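Local coordinates for putative major capsid protein (Cafeteriavirus-dependent mavirus, PDB 6G43) that probably forms the outer shell of a virophage particle, folding into a hexon-like capsomer subunit that associates in threes, at residues 297-302 with 321-326; 328-333 with 474-479; 335-340 with 470-475; 358-363 with 451-456. All coordinates share one frame; numbering follows the deposited sequence.

Interaction 1: 297-302 with 321-326; sequences GNISSM and LTTHSM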
loop_
_atom_site.group_PDB
_atom_site.type_symbol
_atom_site.label_atom_id
_atom_site.label_comp_id
_atom_site.label_asym_id
_atom_site.label_seq_id
_atom_site.Cartn_x
_atom_site.Cartn_y
_atom_site.Cartn_z
ATOM N N GLY A 297 -8.837 25.917 23.525
ATOM C CA GLY A 297 -8.016 27.059 23.901
ATOM C C GLY A 297 -6.963 27.368 22.862
ATOM O O GLY A 297 -6.516 26.477 22.131
ATOM N N ASN A 298 -6.576 28.639 22.791
ATOM C CA ASN A 298 -5.501 29.076 21.910
ATOM C C ASN A 298 -4.737 30.256 22.506
ATOM O O ASN A 298 -5.271 31.012 23.319
ATOM C CB ASN A 298 -6.036 29.431 20.517
ATOM C CG ASN A 298 -6.883 30.691 20.516
ATOM O OD1 ASN A 298 -6.405 31.768 20.160
ATOM N ND2 ASN A 298 -8.141 30.567 20.924
ATOM N N ILE A 299 -3.483 30.390 22.089
ATOM C CA ILE A 299 -2.614 31.489 22.510
ATOM C C ILE A 299 -1.480 31.628 21.499
ATOM O O ILE A 299 -1.033 30.627 20.932
ATOM C CB ILE A 299 -2.054 31.263 23.938
ATOM C CG1 ILE A 299 -1.358 32.529 24.456
ATOM C CG2 ILE A 299 -1.115 30.058 23.985
ATOM C CD1 ILE A 299 -1.027 32.488 25.934
ATOM N N SER A 300 -1.022 32.860 21.282
ATOM C CA SER A 300 0.019 33.136 20.294
ATOM C C SER A 300 1.055 34.148 20.771
ATOM O O SER A 300 0.864 34.840 21.774
ATOM C CB SER A 300 -0.608 33.612 18.979
ATOM O OG SER A 300 -1.315 34.825 19.148
ATOM N N SER A 301 2.160 34.204 20.033
ATOM C CA SER A 301 3.248 35.143 20.299
ATOM C C SER A 301 4.167 35.245 19.087
ATOM O O SER A 301 4.177 34.355 18.236
ATOM C CB SER A 301 4.064 34.698 21.518
ATOM O OG SER A 301 4.774 33.500 21.253
HETATM N N MSE A 302 4.933 36.332 19.026
HETATM C CA MSE A 302 5.957 36.516 17.998
HETATM C C MSE A 302 7.118 35.625 18.347
HETATM O O MSE A 302 7.633 35.684 19.465
HETATM C CB MSE A 302 6.367 37.991 17.969
HETATM C CG MSE A 302 7.510 38.332 17.007
HETATM SE SE MSE A 302 6.990 38.033 15.130
HETATM C CE MSE A 302 6.746 39.918 14.603
ATOM N N LEU A 321 5.007 28.105 24.286
ATOM C CA LEU A 321 3.657 28.656 24.415
ATOM C C LEU A 321 2.870 27.789 25.393
ATOM O O LEU A 321 2.908 26.559 25.305
ATOM C CB LEU A 321 2.953 28.685 23.058
ATOM C CG LEU A 321 3.378 29.807 22.107
ATOM C CD1 LEU A 321 2.832 29.564 20.710
ATOM C CD2 LEU A 321 2.912 31.157 22.636
ATOM N N THR A 322 2.163 28.441 26.316
ATOM C CA THR A 322 1.370 27.771 27.342
ATOM C C THR A 322 -0.046 28.336 27.305
ATOM O O THR A 322 -0.230 29.549 27.403
ATOM C CB THR A 322 1.970 27.999 28.745
ATOM O OG1 THR A 322 3.355 27.630 28.740
ATOM C CG2 THR A 322 1.241 27.172 29.799
ATOM N N THR A 323 -1.041 27.458 27.174
ATOM C CA THR A 323 -2.443 27.879 27.163
ATOM C C THR A 323 -2.871 28.348 28.546
ATOM O O THR A 323 -2.215 28.050 29.546
ATOM C CB THR A 323 -3.396 26.739 26.733
ATOM O OG1 THR A 323 -3.269 25.628 27.631
ATOM C CG2 THR A 323 -3.101 26.281 25.312
ATOM N N HIS A 324 -3.982 29.078 28.594
ATOM C CA HIS A 324 -4.674 29.345 29.855
ATOM C C HIS A 324 -5.352 28.056 30.296
ATOM O O HIS A 324 -5.388 27.076 29.543
ATOM C CB HIS A 324 -5.711 30.458 29.693
ATOM C CG HIS A 324 -5.131 31.764 29.246
ATOM N ND1 HIS A 324 -5.463 32.354 28.047
ATOM C CD2 HIS A 324 -4.224 32.583 29.829
ATOM C CE1 HIS A 324 -4.797 33.487 27.914
ATOM N NE2 HIS A 324 -4.036 33.647 28.981
ATOM N N SER A 325 -5.881 28.051 31.516
ATOM C CA SER A 325 -6.626 26.898 32.021
ATOM C C SER A 325 -7.897 26.718 31.187
ATOM O O SER A 325 -8.623 27.683 30.946
ATOM C CB SER A 325 -6.978 27.077 33.497
ATOM O OG SER A 325 -7.554 25.894 34.026
HETATM N N MSE A 326 -8.134 25.488 30.730
HETATM C CA MSE A 326 -9.274 25.165 29.870
HETATM C C MSE A 326 -10.266 24.368 30.670
HETATM O O MSE A 326 -10.028 23.197 30.964
HETATM C CB MSE A 326 -8.795 24.365 28.659
HETATM C CG MSE A 326 -7.985 25.247 27.711
HETATM SE SE MSE A 326 -7.192 24.182 26.255
HETATM C CE MSE A 326 -5.819 23.205 27.268
#

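Interaction 2: 328-333 with 474-479; sequences MNNVPS and SIRDNL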
loop_
_atom_site.group_PDB
_atom_site.type_symbol
_atom_site.label_atom_id
_atom_site.label_comp_id
_atom_site.label_asym_id
_atom_site.label_seq_id
_atom_site.Cartn_x
_atom_site.Cartn_y
_atom_site.Cartn_z
HETATM N N MSE A 328 -13.602 22.298 31.189
HETATM C CA MSE A 328 -14.429 21.389 30.393
HETATM C C MSE A 328 -15.335 20.664 31.346
HETATM O O MSE A 328 -14.873 20.176 32.377
HETATM C CB MSE A 328 -13.536 20.370 29.685
HETATM C CG MSE A 328 -12.563 21.024 28.703
HETATM SE SE MSE A 328 -11.484 19.651 27.786
HETATM C CE MSE A 328 -9.710 20.122 28.488
ATOM N N ASN A 329 -16.625 20.584 31.012
ATOM C CA ASN A 329 -17.637 19.945 31.875
ATOM C C ASN A 329 -17.721 18.414 31.739
ATOM O O ASN A 329 -18.408 17.759 32.528
ATOM C CB ASN A 329 -19.019 20.556 31.607
ATOM C CG ASN A 329 -19.091 22.036 31.961
ATOM O OD1 ASN A 329 -18.327 22.533 32.792
ATOM N ND2 ASN A 329 -20.025 22.748 31.335
ATOM N N ASN A 330 -17.044 17.857 30.735
ATOM C CA ASN A 330 -16.928 16.407 30.552
ATOM C C ASN A 330 -15.597 16.090 29.874
ATOM O O ASN A 330 -14.918 16.993 29.390
ATOM C CB ASN A 330 -18.108 15.865 29.738
ATOM C CG ASN A 330 -18.297 16.595 28.419
ATOM O OD1 ASN A 330 -17.673 16.254 27.416
ATOM N ND2 ASN A 330 -19.166 17.598 28.412
ATOM N N VAL A 331 -15.234 14.811 29.850
ATOM C CA VAL A 331 -13.938 14.357 29.330
ATOM C C VAL A 331 -14.043 13.912 27.856
ATOM O O VAL A 331 -14.711 12.917 27.563
ATOM C CB VAL A 331 -13.392 13.191 30.178
ATOM C CG1 VAL A 331 -11.996 12.786 29.722
ATOM C CG2 VAL A 331 -13.369 13.562 31.654
ATOM N N PRO A 332 -13.387 14.642 26.923
ATOM C CA PRO A 332 -13.367 14.208 25.513
ATOM C C PRO A 332 -12.606 12.903 25.268
ATOM O O PRO A 332 -11.718 12.545 26.043
ATOM C CB PRO A 332 -12.657 15.359 24.788
ATOM C CG PRO A 332 -12.740 16.523 25.705
ATOM C CD PRO A 332 -12.748 15.962 27.089
ATOM N N SER A 333 -12.957 12.216 24.184
ATOM C CA SER A 333 -12.287 10.976 23.788
ATOM C C SER A 333 -10.882 11.191 23.224
ATOM O O SER A 333 -10.034 10.310 23.348
ATOM C CB SER A 333 -13.136 10.208 22.773
ATOM O OG SER A 333 -14.241 9.613 23.424
ATOM N N SER A 474 -10.502 19.518 20.923
ATOM C CA SER A 474 -11.105 18.319 21.505
ATOM C C SER A 474 -11.964 17.641 20.445
ATOM O O SER A 474 -12.619 18.317 19.656
ATOM C CB SER A 474 -11.969 18.686 22.710
ATOM O OG SER A 474 -13.066 19.496 22.323
ATOM N N ILE A 475 -11.939 16.310 20.430
ATOM C CA ILE A 475 -12.790 15.502 19.559
ATOM C C ILE A 475 -13.710 14.683 20.465
ATOM O O ILE A 475 -13.331 13.613 20.945
ATOM C CB ILE A 475 -11.955 14.588 18.622
ATOM C CG1 ILE A 475 -11.009 15.430 17.745
ATOM C CG2 ILE A 475 -12.857 13.722 17.740
ATOM C CD1 ILE A 475 -9.601 15.554 18.284
ATOM N N ARG A 476 -14.909 15.210 20.709
ATOM C CA ARG A 476 -15.907 14.543 21.549
ATOM C C ARG A 476 -16.762 13.589 20.724
ATOM O O ARG A 476 -17.082 13.867 19.561
ATOM C CB ARG A 476 -16.823 15.566 22.232
ATOM C CG ARG A 476 -16.167 16.397 23.326
ATOM C CD ARG A 476 -17.176 17.327 23.994
ATOM N NE ARG A 476 -16.597 18.627 24.356
ATOM C CZ ARG A 476 -16.009 18.936 25.514
ATOM N NH1 ARG A 476 -15.885 18.046 26.495
ATOM N NH2 ARG A 476 -15.532 20.164 25.698
ATOM N N ASP A 477 -17.135 12.470 21.337
ATOM C CA ASP A 477 -18.099 11.548 20.753
ATOM C C ASP A 477 -19.483 12.157 20.891
ATOM O O ASP A 477 -19.885 12.556 21.984
ATOM C CB ASP A 477 -18.043 10.195 21.453
ATOM C CG ASP A 477 -16.681 9.529 21.331
ATOM O OD1 ASP A 477 -15.960 9.769 20.331
ATOM O OD2 ASP A 477 -16.335 8.748 22.241
ATOM N N ASN A 478 -20.193 12.232 19.771
ATOM C CA ASN A 478 -21.463 12.938 19.690
ATOM C C ASN A 478 -22.325 12.247 18.642
ATOM O O ASN A 478 -21.863 11.995 17.528
ATOM C CB ASN A 478 -21.207 14.404 19.326
ATOM C CG ASN A 478 -22.486 15.211 19.183
ATOM O OD1 ASN A 478 -23.083 15.624 20.176
ATOM N ND2 ASN A 478 -22.906 15.452 17.945
ATOM N N LEU A 479 -23.564 11.924 19.013
ATOM C CA LEU A 479 -24.475 11.190 18.135
ATOM C C LEU A 479 -25.652 12.053 17.724
ATOM O O LEU A 479 -26.081 12.924 18.479
ATOM C CB LEU A 479 -24.978 9.918 18.822
ATOM C CG LEU A 479 -23.899 8.935 19.289
ATOM C CD1 LEU A 479 -24.544 7.722 19.936
ATOM C CD2 LEU A 479 -22.986 8.494 18.158
#

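Interaction 3: 335-340 with 470-475; sequences FAVMVS and LEVFSI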
loop_
_atom_site.group_PDB
_atom_site.type_symbol
_atom_site.label_atom_id
_atom_site.label_comp_id
_atom_site.label_asym_id
_atom_site.label_seq_id
_atom_site.Cartn_x
_atom_site.Cartn_y
_atom_site.Cartn_z
ATOM N N PHE A 335 -7.813 14.506 22.093
ATOM C CA PHE A 335 -7.356 15.881 21.930
ATOM C C PHE A 335 -6.377 15.955 20.772
ATOM O O PHE A 335 -5.762 14.953 20.414
ATOM C CB PHE A 335 -6.652 16.348 23.197
ATOM C CG PHE A 335 -7.526 16.354 24.407
ATOM C CD1 PHE A 335 -8.234 17.489 24.756
ATOM C CD2 PHE A 335 -7.644 15.225 25.202
ATOM C CE1 PHE A 335 -9.045 17.502 25.876
ATOM C CE2 PHE A 335 -8.455 15.229 26.326
ATOM C CZ PHE A 335 -9.155 16.372 26.665
ATOM N N ALA A 336 -6.240 17.148 20.198
ATOM C CA ALA A 336 -5.282 17.417 19.127
ATOM C C ALA A 336 -4.552 18.722 19.423
ATOM O O ALA A 336 -5.188 19.725 19.760
ATOM C CB ALA A 336 -5.986 17.496 17.784
ATOM N N VAL A 337 -3.223 18.697 19.301
ATOM C CA VAL A 337 -2.368 19.856 19.567
ATOM C C VAL A 337 -1.521 20.151 18.333
ATOM O O VAL A 337 -0.875 19.250 17.794
ATOM C CB VAL A 337 -1.432 19.602 20.773
ATOM C CG1 VAL A 337 -0.521 20.797 21.029
ATOM C CG2 VAL A 337 -2.242 19.292 22.021
HETATM N N MSE A 338 -1.532 21.410 17.893
HETATM C CA MSE A 338 -0.672 21.872 16.799
HETATM C C MSE A 338 -0.315 23.323 16.999
HETATM O O MSE A 338 -1.100 24.098 17.555
HETATM C CB MSE A 338 -1.310 21.659 15.422
HETATM C CG MSE A 338 -2.761 22.120 15.302
HETATM SE SE MSE A 338 -3.418 21.763 13.473
HETATM C CE MSE A 338 -2.652 23.323 12.559
ATOM N N VAL A 339 0.885 23.684 16.549
ATOM C CA VAL A 339 1.399 25.049 16.619
ATOM C C VAL A 339 1.606 25.526 15.185
ATOM O O VAL A 339 2.474 25.012 14.480
ATOM C CB VAL A 339 2.730 25.105 17.400
ATOM C CG1 VAL A 339 3.306 26.516 17.408
ATOM C CG2 VAL A 339 2.531 24.609 18.826
ATOM N N SER A 340 0.805 26.506 14.765
ATOM C CA SER A 340 0.767 26.951 13.371
ATOM C C SER A 340 0.963 28.456 13.235
ATOM O O SER A 340 0.712 29.220 14.168
ATOM C CB SER A 340 -0.562 26.542 12.729
ATOM O OG SER A 340 -1.645 27.286 13.253
ATOM N N LEU A 470 -0.499 28.357 19.362
ATOM C CA LEU A 470 -0.738 27.026 19.904
ATOM C C LEU A 470 -2.248 26.836 19.974
ATOM O O LEU A 470 -2.940 27.658 20.570
ATOM C CB LEU A 470 -0.121 26.900 21.302
ATOM C CG LEU A 470 -0.456 25.668 22.156
ATOM C CD1 LEU A 470 -0.033 24.376 21.472
ATOM C CD2 LEU A 470 0.197 25.785 23.525
ATOM N N GLU A 471 -2.748 25.764 19.361
ATOM C CA GLU A 471 -4.167 25.408 19.414
ATOM C C GLU A 471 -4.330 24.036 20.055
ATOM O O GLU A 471 -3.561 23.119 19.763
ATOM C CB GLU A 471 -4.767 25.386 18.010
ATOM C CG GLU A 471 -4.921 26.759 17.374
ATOM C CD GLU A 471 -5.553 26.692 15.996
ATOM O OE1 GLU A 471 -5.055 25.928 15.139
ATOM O OE2 GLU A 471 -6.548 27.409 15.764
ATOM N N VAL A 472 -5.330 23.912 20.928
ATOM C CA VAL A 472 -5.700 22.638 21.542
ATOM C C VAL A 472 -7.161 22.371 21.196
ATOM O O VAL A 472 -8.045 23.107 21.636
ATOM C CB VAL A 472 -5.516 22.666 23.076
ATOM C CG1 VAL A 472 -5.961 21.351 23.704
ATOM C CG2 VAL A 472 -4.063 22.951 23.433
ATOM N N PHE A 473 -7.398 21.330 20.396
ATOM C CA PHE A 473 -8.747 20.912 20.013
ATOM C C PHE A 473 -9.188 19.696 20.820
ATOM O O PHE A 473 -8.359 18.944 21.329
ATOM C CB PHE A 473 -8.799 20.560 18.528
ATOM C CG PHE A 473 -8.544 21.722 17.612
ATOM C CD1 PHE A 473 -7.251 22.039 17.211
ATOM C CD2 PHE A 473 -9.601 22.489 17.131
ATOM C CE1 PHE A 473 -7.015 23.106 16.358
ATOM C CE2 PHE A 473 -9.371 23.558 16.276
ATOM C CZ PHE A 473 -8.078 23.868 15.889
ATOM N N SER A 474 -10.502 19.518 20.923
ATOM C CA SER A 474 -11.105 18.319 21.505
ATOM C C SER A 474 -11.964 17.641 20.445
ATOM O O SER A 474 -12.619 18.317 19.656
ATOM C CB SER A 474 -11.969 18.686 22.710
ATOM O OG SER A 474 -13.066 19.496 22.323
ATOM N N ILE A 475 -11.939 16.310 20.430
ATOM C CA ILE A 475 -12.790 15.502 19.559
ATOM C C ILE A 475 -13.710 14.683 20.465
ATOM O O ILE A 475 -13.331 13.613 20.945
ATOM C CB ILE A 475 -11.955 14.588 18.622
ATOM C CG1 ILE A 475 -11.009 15.430 17.745
ATOM C CG2 ILE A 475 -12.857 13.722 17.740
ATOM C CD1 ILE A 475 -9.601 15.554 18.284
HETATM O O HOH W 1 -2.334 25.757 15.309
#

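Interaction 4: 358-363 with 451-456; sequences GLEIKV and QVQATF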
loop_
_atom_site.group_PDB
_atom_site.type_symbol
_atom_site.label_atom_id
_atom_site.label_comp_id
_atom_site.label_asym_id
_atom_site.label_seq_id
_atom_site.Cartn_x
_atom_site.Cartn_y
_atom_site.Cartn_z
ATOM N N GLY A 358 8.791 19.269 22.558
ATOM C CA GLY A 358 8.414 18.977 23.939
ATOM C C GLY A 358 6.957 19.310 24.196
ATOM O O GLY A 358 6.380 20.187 23.545
ATOM N N LEU A 359 6.370 18.607 25.157
ATOM C CA LEU A 359 4.966 18.775 25.500
ATOM C C LEU A 359 4.771 18.383 26.957
ATOM O O LEU A 359 5.016 17.233 27.309
ATOM C CB LEU A 359 4.109 17.886 24.589
ATOM C CG LEU A 359 2.593 18.088 24.570
ATOM C CD1 LEU A 359 2.230 19.406 23.906
ATOM C CD2 LEU A 359 1.921 16.931 23.845
ATOM N N GLU A 360 4.379 19.334 27.807
ATOM C CA GLU A 360 3.914 18.994 29.159
ATOM C C GLU A 360 2.481 19.473 29.397
ATOM O O GLU A 360 2.108 20.584 29.014
ATOM C CB GLU A 360 4.873 19.450 30.270
ATOM C CG GLU A 360 5.303 20.927 30.276
ATOM C CD GLU A 360 6.110 21.240 31.567
ATOM O OE1 GLU A 360 6.190 20.390 32.502
ATOM O OE2 GLU A 360 6.669 22.351 31.655
ATOM N N ILE A 361 1.693 18.598 30.021
ATOM C CA ILE A 361 0.253 18.768 30.173
ATOM C C ILE A 361 -0.106 18.699 31.658
ATOM O O ILE A 361 0.430 17.872 32.404
ATOM C CB ILE A 361 -0.519 17.687 29.379
ATOM C CG1 ILE A 361 -0.191 17.800 27.882
ATOM C CG2 ILE A 361 -2.028 17.824 29.580
ATOM C CD1 ILE A 361 -0.621 16.614 27.053
ATOM N N LYS A 362 -1.013 19.582 32.066
ATOM C CA LYS A 362 -1.562 19.602 33.412
ATOM C C LYS A 362 -3.037 19.230 33.317
ATOM O O LYS A 362 -3.735 19.728 32.440
ATOM C CB LYS A 362 -1.399 20.997 34.022
ATOM C CG LYS A 362 -1.958 21.165 35.430
ATOM C CD LYS A 362 -1.666 22.555 35.973
ATOM C CE LYS A 362 -2.421 22.810 37.269
ATOM N NZ LYS A 362 -2.068 24.118 37.882
ATOM N N VAL A 363 -3.495 18.348 34.204
ATOM C CA VAL A 363 -4.918 18.011 34.331
ATOM C C VAL A 363 -5.283 18.057 35.814
ATOM O O VAL A 363 -4.863 17.192 36.588
ATOM C CB VAL A 363 -5.245 16.619 33.750
ATOM C CG1 VAL A 363 -6.740 16.334 33.855
ATOM C CG2 VAL A 363 -4.806 16.541 32.294
ATOM N N GLN A 451 -4.250 22.381 31.139
ATOM C CA GLN A 451 -3.281 23.359 30.656
ATOM C C GLN A 451 -2.216 22.628 29.838
ATOM O O GLN A 451 -1.700 21.598 30.273
ATOM C CB GLN A 451 -2.637 24.097 31.830
ATOM C CG GLN A 451 -1.958 25.395 31.435
ATOM C CD GLN A 451 -1.496 26.213 32.632
ATOM O OE1 GLN A 451 -0.976 25.666 33.605
ATOM N NE2 GLN A 451 -1.675 27.530 32.562
ATOM N N VAL A 452 -1.900 23.164 28.659
ATOM C CA VAL A 452 -0.970 22.535 27.719
ATOM C C VAL A 452 0.178 23.495 27.412
ATOM O O VAL A 452 -0.060 24.627 26.988
ATOM C CB VAL A 452 -1.688 22.143 26.405
ATOM C CG1 VAL A 452 -0.703 21.626 25.364
ATOM C CG2 VAL A 452 -2.750 21.088 26.677
ATOM N N GLN A 453 1.409 23.034 27.641
ATOM C CA GLN A 453 2.624 23.760 27.267
ATOM C C GLN A 453 3.334 22.993 26.156
ATOM O O GLN A 453 3.611 21.801 26.307
ATOM C CB GLN A 453 3.560 23.904 28.471
ATOM C CG GLN A 453 4.897 24.572 28.164
ATOM C CD GLN A 453 5.833 24.577 29.361
ATOM O OE1 GLN A 453 5.626 25.330 30.314
ATOM N NE2 GLN A 453 6.872 23.743 29.319
ATOM N N ALA A 454 3.638 23.685 25.058
ATOM C CA ALA A 454 4.338 23.099 23.917
ATOM C C ALA A 454 5.640 23.849 23.679
ATOM O O ALA A 454 5.637 25.074 23.559
ATOM C CB ALA A 454 3.462 23.158 22.674
ATOM N N THR A 455 6.744 23.104 23.630
ATOM C CA THR A 455 8.053 23.633 23.248
ATOM C C THR A 455 8.301 23.240 21.794
ATOM O O THR A 455 8.149 22.067 21.435
ATOM C CB THR A 455 9.170 23.068 24.149
ATOM O OG1 THR A 455 8.831 23.288 25.523
ATOM C CG2 THR A 455 10.509 23.739 23.853
ATOM N N PHE A 456 8.680 24.213 20.963
ATOM C CA PHE A 456 8.758 23.997 19.515
ATOM C C PHE A 456 9.821 24.824 18.799
ATOM O O PHE A 456 10.313 25.828 19.317
ATOM C CB PHE A 456 7.390 24.254 18.869
ATOM C CG PHE A 456 6.857 25.647 19.089
ATOM C CD1 PHE A 456 6.122 25.955 20.233
ATOM C CD2 PHE A 456 7.071 26.650 18.146
ATOM C CE1 PHE A 456 5.624 27.235 20.437
ATOM C CE2 PHE A 456 6.572 27.931 18.345
ATOM C CZ PHE A 456 5.851 28.226 19.494
#

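Interaction 1: 297-302 with 321-326
The imidazole ring of H324 and the flat T322-T323 peptide both meet the same side chain, that of I299. The ethyl arm of I299 arrives at the ring obliquely, with CD1 4.4 Å from CE1 of H324, while the same methyl lies 3.4 Å from O of T322. The other branch, CG2, also reaches that carbonyl, so both methyls of I299 rest against T322 O from one side. CG1 stands opposite the main-chain nitrogen (chi1 -170°), an extended form that lets a beta-branched chain span the gap between two strands.

This gap separates the two facing sheets of a beta sandwich, consistent with the jelly-roll architecture of the hexon-like capsid proteins. Strand 285-305 belongs to one sheet and strand 319-328 to the other, which explains why side chains rather than main-chain bonds join 297-302 to 321-326; the two run in nearly opposite directions, 159° apart.

Further along, the CD2 methyl of L321 packs 3.3 Å from OG of S301, an apolar group against a hydroxyl, and its CD1 lies 4.0 Å from O of I299. The small serine leaves the leucine branch room to approach. At the other end G297 presents only main chain, and the selenium of selenomethionine M326 lies 3.6 Å from N of G297.

T323, just past the strand residues 321-322, uses its hydroxyl locally: V452 N is bonded to it, and OG1 itself donates to O of H324 at 3.2 Å, tilted 29° from the carbonyl plane.

Interaction 2: 328-333 with 474-479
S474 meets P332 first: its CB lies 3.8 Å from the proline CG, while its OG turns to E296 of strand 285-305. I475 contributes mainly its backbone carbonyl, close to the start of S333, and its backbone is hydrogen-bonded to that of M334.

R476 carries most of the contact. One face of its guanidinium is covered by P332, whose CG sits 3.6 Å from NH1, a rigid apolar ring suited to a flat cation; CG of selenomethionine M328 lies at the edge. A bend at chi3 (-143°) helps bring NH1 to N330, where it makes two weak hydrogen bonds, 2.7 Å to OD1 and 3.2 Å to the backbone O. Both are bent at the hydrogen (127° and 131°), and the amide plane of N330 stands well off that of the guanidinium. The stronger partner is E296, in a salt bridge with NH2.

D477 then receives the hydroxyl of S333: OG donates to OD2 at 2.6 Å, from above the carboxylate plane. N443 and G520 also donate to OD2, making three donors.

Loop 329-333 links the facing sheets of the sandwich, strand 319-328 to strand 334-341, consistent with a hexon-like jelly roll, beside strands 464-483, 285-305 and 488-492.

Interaction 3: 335-340 with 470-475
A336 pairs with F473, and M338 with E471, through two pairs of antiparallel backbone hydrogen bonds, making strands 334-341 and 464-483 neighbours in one sheet of what is probably a jelly-roll sandwich. F473 N lies 2.8 Å from A336 O. V337-V472 stands between the bonded pairs, with F335-S474 and V339-L470 flanking; these three are non-hydrogen-bonded pairs.

The face holding those three pairs is mostly apolar. L470, with CG opposite its main-chain N (chi1 170°), brings CD1 against two valines, 3.6 Å from V337 CG1 and 3.7 Å from V339 CG2. Branched aliphatic chains suit this side because strands 319-328 and 448-457 of the other sheet pack on it; F335 also meets the ring of F428.

On the other face, the short A336 lets I475 CD1 come to 4.1 Å from its CB, and M338 CG approaches the edge of the F473 ring. Helix 123-130 lies over this side, where K128 makes a salt bridge with OE1 of E471, giving the buried carboxylate a countercharge.

With more acceptors around it than protons to give, so that its bonds may not all hold at once, a water sits 3.1 Å from M338 O and 2.7 Å from both S340 OG and E471 OE1.

Interaction 4: 358-363 with 451-456
E360 and Q453 lie side by side across the strands and point the same way, with carboxylate and amide planes turned 68° apart. OE2 of E360 comes 2.7 Å from NE2 of Q453. CG of E360 sits between its own backbone N and carbonyl carbon (chi1 53°), which leans the chain towards Q453; both chains then run extended, and the polar ends suit a partly exposed face.

On that same face K362 crosses Q451 at a slant, with aliphatic CD 4.0 Å from OE1, while the lysine end leads away. The amide nitrogen of Q451 turns to the carbonyl of T323 on the adjoining strand.

The reverse face is buried and hydrocarbon. L359 sets one methyl, CD1, against both V452 CG1 (4.0 Å) and the short side chain of A454, at CB (4.1 Å). I361 CG1 touches the other branch of V452, CG2, at 4.3 Å.

Six backbone hydrogen bonds hold the register, pairing G358 with T455, E360 with Q453 and K362 with Q451; the bond from K362 N to Q451 O is 2.8 Å long. This alternation of polar and apolar side chains is characteristic of an antiparallel sheet in a beta sandwich, here probably one wall of a hexon-like jelly roll.

In the fold
Interactions 1, 3 and 4 cluster within one sandwich, their centres 10 to 11 Å apart. Interaction 3 pairs strands in one sheet and interaction 4 in the other; V472 CG2 lies 3.9 Å from V452 CB between them. Interaction 1 also spans the sheets, and each of its segments borders one of these pairs: I299 O is 2.8 Å from L470 N, and L321 O 3.0 Å from A454 N. Centre to centre, interaction 2 is about 14 Å from interaction 3, with which it shares S474 and I475, and about 20 Å from the other two. At its far end, L479 packs on I31 of the second subunit and L11 of the third, taking strand 464-483 to the trimer interface.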